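Local coordinates for hypothetical protein, IPT/TIG domain protein (Bacteroides ovatus, PDB 4HW6) that is of unknown function but, with an IPT/TIG domain joined to a six-bladed beta-propeller, probably serves as an auxiliary protein in nutrient, perhaps carbohydrate, binding, at residues A[194-199]-A[231-236]; A[222-227]-A[240-245]; A[12-17]-A[40-45]; A[20-25]-A[82-87]; A[125-130]-A[137-142]. All blocks are in the same frame, centred on the assembly; numbering follows the deposited sequence.

Contacts 1, 2 and 5 lie in the beta-propeller, contacts 3 and 4 in the IPT/TIG domain, with the centres of contacts 1 and 3 about 64 Å apart. Contacts 1 and 2 touch: both join the sheet holding 195-199 and 221-226 to the sheet holding 234-235 and 242-244, through mostly buried side chains, apolar in contact 1, with a sulfur-aromatic contact added in contact 2, and without a hydrogen bond between the paired segments. Contact 4 is likewise apolar and buried, in the IPT/TIG core. Contact 3, next to it, and contact 5, in the propeller, are only partly buried, and both are loop contacts in which direct hydrogen bonds and bridging waters join side-chain packing.

Contact 1 of 5, residues A[194-199]-A[231-236]; sequences DMVVVD and KTCAVH
V198 places CG1 anti to its backbone N (chi1 172°) and CG2 anti to its carbonyl carbon, so that its two methyls part over the 231-236 segment. C233 takes the crowded position, with SG between backbone N and carbonyl carbon (chi1 52°), and this raises the sulfur toward the valines. V198 CG2 makes the closest approach, 3.5 Å from C233 CB and 3.6 Å from C233 SG. V196, two residues earlier on the same face of its strand, lays CG1 4.1 Å from C233 SG, so one small sulfur side chain is met by two branched ones. V198 CG1 instead reaches the backbone, 4.0 Å from K231 N. A compact, weakly polar cysteine suits this place, because a bulkier group would have to share the space with both valines. No hydrogen bond crosses between the segments; T232 turns its side chain away, and its OG1 bonds to D186, whose carboxylate also receives C233 N. The contact is a buried interface between adjoining sheets of the propeller: strand 195-199 pairs with 184-189 and 207-212, while strand 234-235 pairs with 242-244, whose I242 packs against both V196 and C233.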
# COMPACT_ATOMS: atom_id res chain seq x y z
N ASP A 194 -4.65 10.41 -18.25
CA ASP A 194 -5.93 9.79 -18.61
C ASP A 194 -6.00 8.38 -18.03
O ASP A 194 -4.98 7.71 -17.85
CB ASP A 194 -6.13 9.78 -20.13
CG ASP A 194 -6.22 11.18 -20.72
OD1 ASP A 194 -6.94 12.06 -20.17
OD2 ASP A 194 -5.55 11.41 -21.75
N MSE A 195 -7.20 7.92 -17.70
CA MSE A 195 -7.37 6.60 -17.08
C MSE A 195 -7.56 5.52 -18.13
O MSE A 195 -8.43 5.65 -18.96
CB MSE A 195 -8.59 6.63 -16.16
CG MSE A 195 -8.80 5.37 -15.36
SE MSE A 195 -10.57 5.45 -14.50
CE MSE A 195 -10.14 6.75 -13.12
N VAL A 196 -6.75 4.47 -18.09
CA VAL A 196 -6.85 3.32 -18.99
C VAL A 196 -7.57 2.20 -18.26
O VAL A 196 -7.28 1.93 -17.09
CB VAL A 196 -5.43 2.81 -19.39
CG1 VAL A 196 -5.50 1.72 -20.44
CG2 VAL A 196 -4.58 3.97 -19.87
N VAL A 197 -8.53 1.56 -18.92
CA VAL A 197 -9.21 0.40 -18.36
C VAL A 197 -9.28 -0.70 -19.42
O VAL A 197 -9.69 -0.46 -20.57
CB VAL A 197 -10.64 0.74 -17.91
CG1 VAL A 197 -11.32 -0.50 -17.33
CG2 VAL A 197 -10.65 1.88 -16.89
N VAL A 198 -8.88 -1.90 -19.03
CA VAL A 198 -8.91 -3.04 -19.92
C VAL A 198 -10.24 -3.75 -19.79
O VAL A 198 -10.70 -3.99 -18.68
CB VAL A 198 -7.75 -4.02 -19.61
CG1 VAL A 198 -7.91 -5.33 -20.41
CG2 VAL A 198 -6.44 -3.34 -19.95
N ASP A 199 -10.88 -4.07 -20.92
CA ASP A 199 -12.08 -4.91 -20.95
C ASP A 199 -11.65 -6.28 -21.47
O ASP A 199 -11.18 -6.38 -22.59
CB ASP A 199 -13.11 -4.33 -21.90
CG ASP A 199 -14.46 -5.08 -21.90
OD1 ASP A 199 -14.72 -5.94 -21.00
OD2 ASP A 199 -15.30 -4.73 -22.77
N LYS A 231 -5.78 -8.75 -20.58
CA LYS A 231 -5.65 -9.01 -19.14
C LYS A 231 -5.01 -7.92 -18.28
O LYS A 231 -5.22 -7.89 -17.07
CB LYS A 231 -4.82 -10.28 -18.93
CG LYS A 231 -5.41 -11.54 -19.54
CD LYS A 231 -6.80 -11.84 -19.00
CE LYS A 231 -7.30 -13.22 -19.41
NZ LYS A 231 -8.52 -13.56 -18.63
N THR A 232 -4.22 -7.06 -18.88
CA THR A 232 -3.35 -6.14 -18.12
C THR A 232 -2.99 -4.95 -18.99
O THR A 232 -3.07 -5.02 -20.21
CB THR A 232 -2.08 -6.87 -17.58
OG1 THR A 232 -1.36 -6.02 -16.67
CG2 THR A 232 -1.16 -7.34 -18.68
N CYS A 233 -2.68 -3.83 -18.34
CA CYS A 233 -2.29 -2.58 -19.03
C CYS A 233 -1.18 -1.87 -18.24
O CYS A 233 -1.43 -1.18 -17.26
CB CYS A 233 -3.47 -1.62 -19.24
SG CYS A 233 -4.48 -1.21 -17.80
N ALA A 234 0.05 -2.05 -18.69
CA ALA A 234 1.21 -1.51 -17.99
C ALA A 234 1.78 -0.36 -18.81
O ALA A 234 2.28 -0.56 -19.92
CB ALA A 234 2.25 -2.59 -17.79
N VAL A 235 1.71 0.84 -18.25
CA VAL A 235 2.12 2.05 -18.94
C VAL A 235 3.58 2.33 -18.65
O VAL A 235 3.95 2.58 -17.50
CB VAL A 235 1.29 3.27 -18.52
CG1 VAL A 235 1.79 4.53 -19.23
CG2 VAL A 235 -0.18 3.05 -18.84
N HIS A 236 4.41 2.34 -19.68
CA HIS A 236 5.84 2.59 -19.50
C HIS A 236 6.08 4.03 -19.09
O HIS A 236 5.58 4.96 -19.74
CB HIS A 236 6.63 2.32 -20.77
CG HIS A 236 8.12 2.33 -20.56
ND1 HIS A 236 8.88 3.48 -20.62
CD2 HIS A 236 8.97 1.32 -20.28
CE1 HIS A 236 10.14 3.17 -20.39
NE2 HIS A 236 10.22 1.87 -20.14

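Contact 2 of 5, residues A[222-227]-A[240-245]; sequences LSLCNA and GKIYYT
Two neighbouring sheets of the beta-propeller meet here, strand 221-226 at the outer edge of one and strand 242-244 within the next. The strand segments run 49° apart and their axes come no closer than 11.2 Å, a separation spanned by side chains and not by backbone pairing. The apolar contacts come first. L224, its CG anti to the carbonyl carbon, sends CD1 to within 3.8 Å of I242 CD1, the two chains crossing at about a right angle and meeting tip to tip. Long aliphatic residues suit this separation, since both reach out from their strands. A227, at the far end, needs only its CB because an aromatic ring comes out to meet it: Y244 holds CG in the crowded position (chi1 65°), which brings CE2 3.9 Å from A227 CB. The second kind is sulfur-aromatic, between C225 and Y244. L224 and C225 can both serve the contact because a classic beta bulge makes them both face I209 on the adjacent strand. L262 of strand 262-263 touches both C225 and Y244. C225 SG stands 5.3 Å from the centroid of the Y244 ring, on an oblique line 41° off the ring normal.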
# COMPACT_ATOMS: atom_id res chain seq x y z
N LEU A 222 -13.34 6.79 -24.29
CA LEU A 222 -12.87 6.60 -25.66
C LEU A 222 -12.41 5.15 -25.82
O LEU A 222 -11.99 4.52 -24.86
CB LEU A 222 -11.69 7.53 -25.99
CG LEU A 222 -11.86 9.04 -25.80
CD1 LEU A 222 -10.52 9.75 -25.99
CD2 LEU A 222 -12.91 9.64 -26.74
N SER A 223 -12.51 4.62 -27.03
CA SER A 223 -11.99 3.29 -27.35
C SER A 223 -10.62 3.44 -28.00
O SER A 223 -10.48 4.13 -29.01
CB SER A 223 -12.94 2.57 -28.32
OG SER A 223 -14.24 2.44 -27.73
N LEU A 224 -9.61 2.78 -27.44
CA LEU A 224 -8.26 2.92 -27.94
C LEU A 224 -7.96 1.87 -28.98
O LEU A 224 -7.53 2.21 -30.07
CB LEU A 224 -7.23 2.80 -26.82
CG LEU A 224 -7.30 3.88 -25.75
CD1 LEU A 224 -6.13 3.74 -24.79
CD2 LEU A 224 -7.33 5.26 -26.40
N CYS A 225 -8.16 0.60 -28.65
CA CYS A 225 -7.87 -0.46 -29.60
C CYS A 225 -8.62 -1.73 -29.29
O CYS A 225 -9.03 -1.99 -28.16
CB CYS A 225 -6.36 -0.74 -29.68
SG CYS A 225 -5.68 -1.37 -28.14
N ASN A 226 -8.81 -2.52 -30.34
CA ASN A 226 -9.41 -3.83 -30.22
C ASN A 226 -8.42 -4.83 -29.66
O ASN A 226 -7.22 -4.80 -29.98
CB ASN A 226 -9.87 -4.36 -31.58
CG ASN A 226 -10.95 -3.51 -32.21
OD1 ASN A 226 -11.67 -2.77 -31.53
ND2 ASN A 226 -11.07 -3.63 -33.53
N ALA A 227 -8.91 -5.72 -28.81
CA ALA A 227 -8.06 -6.77 -28.27
C ALA A 227 -9.01 -7.74 -27.59
O ALA A 227 -9.82 -7.34 -26.77
CB ALA A 227 -7.07 -6.23 -27.26
N GLY A 240 5.56 5.86 -22.49
CA GLY A 240 4.12 6.05 -22.37
C GLY A 240 3.25 4.99 -23.02
O GLY A 240 2.01 5.07 -22.96
N LYS A 241 3.86 3.99 -23.63
CA LYS A 241 3.10 2.95 -24.30
C LYS A 241 2.39 2.08 -23.30
O LYS A 241 2.86 1.88 -22.18
CB LYS A 241 4.01 2.09 -25.20
CG LYS A 241 4.51 2.88 -26.41
CD LYS A 241 5.74 2.30 -27.10
CE LYS A 241 5.69 0.82 -27.33
NZ LYS A 241 6.76 0.39 -28.31
N ILE A 242 1.24 1.56 -23.73
CA ILE A 242 0.46 0.63 -22.95
C ILE A 242 0.79 -0.79 -23.35
O ILE A 242 0.52 -1.21 -24.47
CB ILE A 242 -1.07 0.87 -23.09
CG1 ILE A 242 -1.42 2.30 -22.67
CG2 ILE A 242 -1.85 -0.12 -22.24
CD1 ILE A 242 -2.81 2.72 -23.15
N TYR A 243 1.42 -1.52 -22.45
CA TYR A 243 1.81 -2.90 -22.70
C TYR A 243 0.76 -3.84 -22.16
O TYR A 243 0.29 -3.69 -21.03
CB TYR A 243 3.20 -3.21 -22.09
CG TYR A 243 4.35 -2.46 -22.77
CD1 TYR A 243 4.57 -1.09 -22.53
CD2 TYR A 243 5.23 -3.11 -23.64
CE1 TYR A 243 5.62 -0.40 -23.14
CE2 TYR A 243 6.28 -2.43 -24.27
CZ TYR A 243 6.48 -1.08 -23.99
OH TYR A 243 7.51 -0.39 -24.60
N TYR A 244 0.37 -4.83 -22.98
CA TYR A 244 -0.69 -5.75 -22.60
C TYR A 244 -0.48 -7.17 -23.10
O TYR A 244 0.40 -7.42 -23.93
CB TYR A 244 -2.05 -5.22 -23.04
CG TYR A 244 -2.28 -5.10 -24.54
CD1 TYR A 244 -1.79 -4.01 -25.27
CD2 TYR A 244 -3.01 -6.06 -25.23
CE1 TYR A 244 -2.05 -3.89 -26.63
CE2 TYR A 244 -3.26 -5.94 -26.59
CZ TYR A 244 -2.80 -4.85 -27.28
OH TYR A 244 -3.03 -4.74 -28.65
N THR A 245 -1.27 -8.09 -22.55
CA THR A 245 -1.36 -9.45 -23.04
C THR A 245 -2.80 -9.77 -23.42
O THR A 245 -3.74 -9.12 -22.94
CB THR A 245 -0.87 -10.51 -22.00
OG1 THR A 245 -1.77 -10.56 -20.89
CG2 THR A 245 0.53 -10.21 -21.50

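Contact 3 of 5, residues A[12-17]-A[40-45]; sequences TPFNPK and GRNFGN
N42 reads the backbone of N15 with both ends of its amide. OD1 accepts from N15 N at 2.7 Å, an almost straight bond (175°) that lies in the carbonyl plane on a lone pair; ND2 donates to N15 O at 2.8 Å, standing above that carbonyl's plane. An asparagine fits because its amide offers an acceptor and a donor side by side. With CG anti to the backbone N (chi1 -159°), the amide also lies almost parallel to the F14 ring, the planes 4° apart, and ND2 is 3.3 Å from F14 CE1. N42 O meets the edge of this ring near its plane, 3.3 Å from F14 CD1. An alanine here would lose both amide bonds and would probably loosen the 12-17 loop from the domain.

Around this grip, three waters fill out the polar link. One joins T12 O to G44 N, another joins P13 O to N42 OD1, and the third accepts from both F14 N and N45 N. G44 lets the chains draw close, its CA 3.6 Å from F14 N; its positive phi is easily adopted without a side chain, and a CB would press on F14 CB. Within the loop, N15 OD1 accepts from K17 N, forming an Asx turn. Farther out, F14 packs against L94 and K95 of strand 93-98 and V86 of strand 82-87, so the N-terminal loop, leading into strand 21-30, is tied to the end of strand 35-41 beside those two strands of the IPT/TIG sheet.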
# COMPACT_ATOMS: atom_id res chain seq x y z
N THR A 12 10.06 20.13 44.64
CA THR A 12 10.33 21.57 44.58
C THR A 12 9.28 22.34 43.76
O THR A 12 8.92 21.90 42.66
CB THR A 12 11.71 21.86 43.94
OG1 THR A 12 12.63 20.81 44.28
CG2 THR A 12 12.26 23.20 44.41
N PRO A 13 8.79 23.49 44.28
CA PRO A 13 7.89 24.35 43.49
C PRO A 13 8.58 24.94 42.25
O PRO A 13 9.79 25.19 42.27
CB PRO A 13 7.51 25.47 44.47
CG PRO A 13 7.83 24.95 45.83
CD PRO A 13 8.97 23.99 45.65
N PHE A 14 7.82 25.13 41.18
CA PHE A 14 8.34 25.72 39.94
C PHE A 14 8.94 27.11 40.20
O PHE A 14 8.34 27.92 40.89
CB PHE A 14 7.22 25.80 38.90
CG PHE A 14 7.64 26.49 37.63
CD1 PHE A 14 8.50 25.87 36.74
CD2 PHE A 14 7.17 27.76 37.34
CE1 PHE A 14 8.89 26.52 35.58
CE2 PHE A 14 7.55 28.41 36.18
CZ PHE A 14 8.41 27.78 35.30
N ASN A 15 10.13 27.35 39.66
CA ASN A 15 10.80 28.65 39.78
C ASN A 15 10.77 29.34 38.42
O ASN A 15 11.46 28.90 37.49
CB ASN A 15 12.25 28.48 40.25
CG ASN A 15 12.94 29.81 40.53
OD1 ASN A 15 12.53 30.87 40.03
ND2 ASN A 15 14.00 29.77 41.33
N PRO A 16 9.99 30.42 38.29
CA PRO A 16 9.85 31.07 36.97
C PRO A 16 11.11 31.79 36.48
O PRO A 16 11.20 32.15 35.30
CB PRO A 16 8.69 32.06 37.18
CG PRO A 16 8.62 32.29 38.65
CD PRO A 16 9.15 31.07 39.32
N LYS A 17 12.09 31.99 37.36
CA LYS A 17 13.36 32.58 36.96
C LYS A 17 14.24 31.61 36.20
O LYS A 17 15.11 32.04 35.45
CB LYS A 17 14.14 33.06 38.18
CG LYS A 17 13.43 34.14 38.97
CD LYS A 17 14.20 34.47 40.24
CE LYS A 17 15.66 34.81 39.95
NZ LYS A 17 16.33 35.50 41.09
N GLY A 40 15.19 15.88 35.21
CA GLY A 40 15.76 17.17 34.88
C GLY A 40 15.59 18.17 35.99
O GLY A 40 15.70 17.81 37.17
N ARG A 41 15.35 19.43 35.63
CA ARG A 41 15.18 20.49 36.63
C ARG A 41 13.96 21.35 36.36
O ARG A 41 13.66 21.67 35.21
CB ARG A 41 16.41 21.42 36.70
CG ARG A 41 17.78 20.75 36.73
CD ARG A 41 18.61 21.25 37.90
NE ARG A 41 18.22 20.58 39.14
CZ ARG A 41 18.62 20.92 40.36
NH1 ARG A 41 18.20 20.22 41.41
NH2 ARG A 41 19.44 21.95 40.55
N ASN A 42 13.30 21.76 37.45
CA ASN A 42 12.29 22.83 37.42
C ASN A 42 10.98 22.43 36.75
O ASN A 42 10.37 23.21 36.03
CB ASN A 42 12.88 24.12 36.80
CG ASN A 42 12.11 25.38 37.20
OD1 ASN A 42 11.51 25.45 38.28
ND2 ASN A 42 12.15 26.39 36.34
N PHE A 43 10.55 21.19 37.01
CA PHE A 43 9.28 20.67 36.51
C PHE A 43 8.10 21.09 37.40
O PHE A 43 6.94 20.93 37.01
CB PHE A 43 9.30 19.13 36.44
CG PHE A 43 10.32 18.53 35.50
CD1 PHE A 43 11.02 19.29 34.58
CD2 PHE A 43 10.57 17.17 35.54
CE1 PHE A 43 11.94 18.71 33.73
CE2 PHE A 43 11.49 16.58 34.69
CZ PHE A 43 12.19 17.35 33.78
N GLY A 44 8.41 21.59 38.59
CA GLY A 44 7.39 22.00 39.54
C GLY A 44 6.82 20.79 40.26
O GLY A 44 7.31 19.68 40.08
N ASN A 45 5.80 21.02 41.07
CA ASN A 45 5.18 19.94 41.86
C ASN A 45 3.67 19.86 41.67
O ASN A 45 2.96 19.37 42.55
CB ASN A 45 5.53 20.11 43.35
CG ASN A 45 4.98 21.40 43.95
OD1 ASN A 45 4.03 21.98 43.42
ND2 ASN A 45 5.56 21.83 45.05
O HOH W 1 10.57 22.13 40.51
O HOH W 2 12.37 24.61 40.81
O HOH W 3 5.33 23.98 41.03

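Contact 4 of 5, residues A[20-25]-A[82-87]; sequences IVVEKF and VKVSVV
The interior of the IPT/TIG domain, a member of the E-set clan of immunoglobulin-like beta folds, is formed here by strands 21-25 and 82-87 facing one another. Their segments run roughly antiparallel, at 145°, with axes 7.8 Å apart at the closest, and no hydrogen bond links them; each strand takes its backbone partners from other neighbours, V21 from R41 and V82 from C99. V22 is at the centre. Its CG1 lies anti to the backbone N and approaches V82 CG1 at 4.2 Å, while its CG2, on the other branch, rests 3.9 Å from V84 CG2, so that a single valine fits between two residues of the opposing strand. At one end, I20 extends its CG1 arm (chi2 171°) to put CD1 3.7 Å from V86 CG2, and its methyls also rest against the backbone of 84-86. At the other, F25 holds its ring in the crowded first-torsion position, and V82 CG2 sits over a face, 4.2 Å from the centroid and 25° off the ring normal, a CH-pi contact. A classic beta bulge at E23 and K24 breaks the strand's regular repeat before F25, which still turns inward. Beta-branched residues suit extended strands and present broad, short methyl surfaces, whereas the flat phenyl ring accepts one methyl over its face. With apolar side chains making the contact and no hydrogen bond across it, cohesion would come mainly from burial and close fit.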
# COMPACT_ATOMS: atom_id res chain seq x y z
N ILE A 20 13.59 25.28 32.29
CA ILE A 20 13.31 23.86 32.45
C ILE A 20 14.40 23.09 31.71
O ILE A 20 14.65 23.33 30.52
CB ILE A 20 11.91 23.50 31.94
CG1 ILE A 20 10.85 24.12 32.86
CG2 ILE A 20 11.74 21.99 31.86
CD1 ILE A 20 9.44 23.99 32.33
N VAL A 21 15.06 22.18 32.41
CA VAL A 21 16.11 21.35 31.83
C VAL A 21 15.59 19.92 31.78
O VAL A 21 15.07 19.42 32.78
CB VAL A 21 17.40 21.40 32.65
CG1 VAL A 21 18.50 20.63 31.93
CG2 VAL A 21 17.82 22.85 32.89
N VAL A 22 15.67 19.30 30.62
CA VAL A 22 15.30 17.91 30.49
C VAL A 22 16.63 17.17 30.27
O VAL A 22 17.24 17.29 29.21
CB VAL A 22 14.29 17.68 29.35
CG1 VAL A 22 13.77 16.24 29.38
CG2 VAL A 22 13.13 18.68 29.45
N GLU A 23 17.09 16.47 31.30
CA GLU A 23 18.41 15.83 31.29
C GLU A 23 18.37 14.49 30.60
O GLU A 23 19.20 14.20 29.74
CB GLU A 23 18.94 15.65 32.72
N LYS A 24 17.41 13.66 30.98
CA LYS A 24 17.35 12.29 30.45
C LYS A 24 16.01 11.67 30.77
O LYS A 24 15.20 12.26 31.46
CB LYS A 24 18.47 11.43 31.06
CG LYS A 24 18.28 11.09 32.54
CD LYS A 24 19.25 10.01 33.01
CE LYS A 24 19.15 9.83 34.52
NZ LYS A 24 19.97 8.69 35.03
N PHE A 25 15.79 10.46 30.27
CA PHE A 25 14.54 9.72 30.49
C PHE A 25 14.84 8.22 30.54
O PHE A 25 15.80 7.75 29.92
CB PHE A 25 13.53 10.04 29.39
CG PHE A 25 14.14 10.10 28.01
CD1 PHE A 25 14.28 8.95 27.25
CD2 PHE A 25 14.56 11.31 27.48
CE1 PHE A 25 14.86 9.00 25.98
CE2 PHE A 25 15.12 11.37 26.21
CZ PHE A 25 15.28 10.22 25.47
N VAL A 82 11.54 14.87 23.39
CA VAL A 82 10.88 14.86 24.69
C VAL A 82 10.91 16.31 25.19
O VAL A 82 11.98 16.86 25.44
CB VAL A 82 11.61 13.91 25.66
CG1 VAL A 82 11.05 14.03 27.07
CG2 VAL A 82 11.53 12.48 25.14
N LYS A 83 9.72 16.91 25.28
CA LYS A 83 9.55 18.32 25.64
C LYS A 83 8.67 18.40 26.89
O LYS A 83 7.60 17.79 26.95
CB LYS A 83 8.89 19.10 24.49
CG LYS A 83 8.68 20.59 24.73
CD LYS A 83 8.18 21.26 23.46
CE LYS A 83 7.85 22.73 23.69
NZ LYS A 83 7.41 23.43 22.45
N VAL A 84 9.13 19.18 27.86
CA VAL A 84 8.40 19.40 29.10
C VAL A 84 8.13 20.89 29.23
O VAL A 84 9.06 21.71 29.10
CB VAL A 84 9.21 18.93 30.33
CG1 VAL A 84 8.47 19.25 31.63
CG2 VAL A 84 9.49 17.43 30.22
N SER A 85 6.88 21.23 29.48
CA SER A 85 6.44 22.61 29.63
C SER A 85 5.70 22.79 30.95
O SER A 85 5.00 21.87 31.41
CB SER A 85 5.49 22.98 28.49
OG SER A 85 6.14 22.90 27.23
N VAL A 86 5.81 23.97 31.53
CA VAL A 86 5.02 24.33 32.71
C VAL A 86 4.17 25.55 32.35
O VAL A 86 4.68 26.50 31.77
CB VAL A 86 5.91 24.60 33.94
CG1 VAL A 86 5.12 25.30 35.04
CG2 VAL A 86 6.49 23.29 34.46
N VAL A 87 2.88 25.49 32.67
CA VAL A 87 1.95 26.59 32.38
C VAL A 87 1.58 27.33 33.66
O VAL A 87 1.69 26.77 34.75
CB VAL A 87 0.64 26.08 31.70
CG1 VAL A 87 0.95 25.30 30.43
CG2 VAL A 87 -0.18 25.23 32.64

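Contact 5 of 5, residues A[125-130]-A[137-142]; sequences WDVLAG and AFDNIW
W125 starts toward the 137-142 segment at CB, which lies 3.6 Å from A137 CB. CG takes the crowded position between backbone N and carbonyl carbon (chi1 61°) and stays over the same methyl, at 3.8 Å from A137 CB; a residue as small as alanine lets the indole base settle so close. CD1 then passes A137 O at 3.7 Å, and at the edge of the five-membered ring NE1 donates to D139 OD1 at 2.9 Å. The oxygen lies near the ring plane, at the indole edge, yet the N-H reaches it from above the carboxylate plane, with ring and carboxylate planes turned 67° apart. Farther along the indole, CE2 and CZ2 each lie 3.6 Å from D139 OD1. The segments are loops of the beta-propeller flanking the short strand 130-131, and H424, stacked on the W125 ring and hydrogen-bonded to F138, brings in the loop before strand 425-431. A phenylalanine in place of W125 would lose the N-H that holds D139 and would probably leave its carboxylate less firmly oriented. V127 CG2 presses on the same carboxylate, 3.5 Å from D139 OD2, crossing it at about a right angle. Along the backbone, A137 N donates to D126 O at 3.0 Å, nearly along the C=O axis. A water accepts from L128 N and donates to A137 O, carrying the link two residues further along the 125-130 segment.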
# COMPACT_ATOMS: atom_id res chain seq x y z
N TRP A 125 -23.68 -8.58 2.82
CA TRP A 125 -23.34 -7.16 2.69
C TRP A 125 -24.19 -6.52 1.62
O TRP A 125 -24.78 -7.21 0.77
CB TRP A 125 -21.86 -6.96 2.35
CG TRP A 125 -21.43 -7.58 1.03
CD1 TRP A 125 -21.30 -6.95 -0.18
CD2 TRP A 125 -21.07 -8.94 0.81
NE1 TRP A 125 -20.89 -7.85 -1.13
CE2 TRP A 125 -20.75 -9.08 -0.55
CE3 TRP A 125 -21.00 -10.07 1.64
CZ2 TRP A 125 -20.35 -10.30 -1.11
CZ3 TRP A 125 -20.60 -11.27 1.10
CH2 TRP A 125 -20.27 -11.38 -0.26
N ASP A 126 -24.27 -5.20 1.67
CA ASP A 126 -24.95 -4.43 0.64
C ASP A 126 -23.88 -3.83 -0.27
O ASP A 126 -22.78 -3.56 0.19
CB ASP A 126 -25.74 -3.30 1.29
CG ASP A 126 -26.82 -3.81 2.23
OD1 ASP A 126 -27.48 -4.83 1.91
OD2 ASP A 126 -26.99 -3.20 3.30
N VAL A 127 -24.22 -3.61 -1.53
CA VAL A 127 -23.35 -2.91 -2.45
C VAL A 127 -23.96 -1.54 -2.77
O VAL A 127 -25.04 -1.43 -3.34
CB VAL A 127 -23.10 -3.74 -3.72
CG1 VAL A 127 -22.35 -2.91 -4.76
CG2 VAL A 127 -22.34 -5.02 -3.39
N LEU A 128 -23.26 -0.48 -2.37
CA LEU A 128 -23.70 0.89 -2.60
C LEU A 128 -22.57 1.89 -2.49
O LEU A 128 -21.57 1.65 -1.81
CB LEU A 128 -24.78 1.31 -1.61
CG LEU A 128 -24.40 1.45 -0.13
CD1 LEU A 128 -25.33 2.41 0.59
CD2 LEU A 128 -24.45 0.11 0.55
N ALA A 129 -22.77 3.02 -3.18
CA ALA A 129 -21.94 4.20 -3.00
C ALA A 129 -22.33 4.84 -1.67
O ALA A 129 -23.51 4.94 -1.34
CB ALA A 129 -22.17 5.19 -4.14
N GLY A 130 -21.34 5.26 -0.92
CA GLY A 130 -21.58 5.97 0.31
C GLY A 130 -20.32 6.47 0.99
O GLY A 130 -19.21 6.23 0.53
N ALA A 137 -20.15 -3.20 1.59
CA ALA A 137 -18.90 -3.88 1.37
C ALA A 137 -18.72 -4.16 -0.13
O ALA A 137 -19.58 -3.80 -0.96
CB ALA A 137 -18.79 -5.16 2.22
N PHE A 138 -17.61 -4.78 -0.47
CA PHE A 138 -17.12 -4.80 -1.85
C PHE A 138 -17.11 -6.19 -2.48
O PHE A 138 -16.52 -7.12 -1.92
CB PHE A 138 -15.74 -4.16 -1.88
CG PHE A 138 -15.72 -2.83 -1.18
CD1 PHE A 138 -16.57 -1.82 -1.61
CD2 PHE A 138 -14.93 -2.62 -0.07
CE1 PHE A 138 -16.60 -0.61 -0.96
CE2 PHE A 138 -14.94 -1.40 0.58
CZ PHE A 138 -15.80 -0.40 0.15
N ASP A 139 -17.71 -6.31 -3.66
CA ASP A 139 -17.80 -7.61 -4.35
C ASP A 139 -16.47 -8.13 -4.84
O ASP A 139 -16.22 -9.32 -4.76
CB ASP A 139 -18.78 -7.55 -5.53
CG ASP A 139 -20.23 -7.57 -5.10
OD1 ASP A 139 -20.58 -8.09 -4.00
OD2 ASP A 139 -21.05 -7.07 -5.91
N ASN A 140 -15.62 -7.27 -5.38
CA ASN A 140 -14.39 -7.74 -6.03
C ASN A 140 -13.37 -6.63 -6.14
O ASN A 140 -13.48 -5.76 -7.02
CB ASN A 140 -14.73 -8.29 -7.41
CG ASN A 140 -13.57 -9.02 -8.07
OD1 ASN A 140 -12.49 -9.12 -7.50
ND2 ASN A 140 -13.81 -9.55 -9.26
N ILE A 141 -12.36 -6.67 -5.28
CA ILE A 141 -11.34 -5.63 -5.28
C ILE A 141 -10.13 -6.17 -6.08
O ILE A 141 -9.16 -6.67 -5.53
CB ILE A 141 -10.95 -5.24 -3.83
CG1 ILE A 141 -12.18 -5.01 -2.94
CG2 ILE A 141 -10.12 -3.96 -3.86
CD1 ILE A 141 -11.86 -5.05 -1.45
N TRP A 142 -10.21 -6.05 -7.40
CA TRP A 142 -9.40 -6.87 -8.28
C TRP A 142 -8.02 -6.26 -8.56
O TRP A 142 -7.00 -6.95 -8.43
CB TRP A 142 -10.18 -7.14 -9.59
CG TRP A 142 -9.42 -7.93 -10.59
CD1 TRP A 142 -8.99 -7.48 -11.80
CD2 TRP A 142 -8.98 -9.28 -10.48
NE1 TRP A 142 -8.30 -8.47 -12.45
CE2 TRP A 142 -8.27 -9.59 -11.66
CE3 TRP A 142 -9.13 -10.26 -9.50
CZ2 TRP A 142 -7.72 -10.84 -11.88
CZ3 TRP A 142 -8.57 -11.51 -9.73
CH2 TRP A 142 -7.86 -11.78 -10.90
O HOH W 4 -20.50 -1.25 -1.36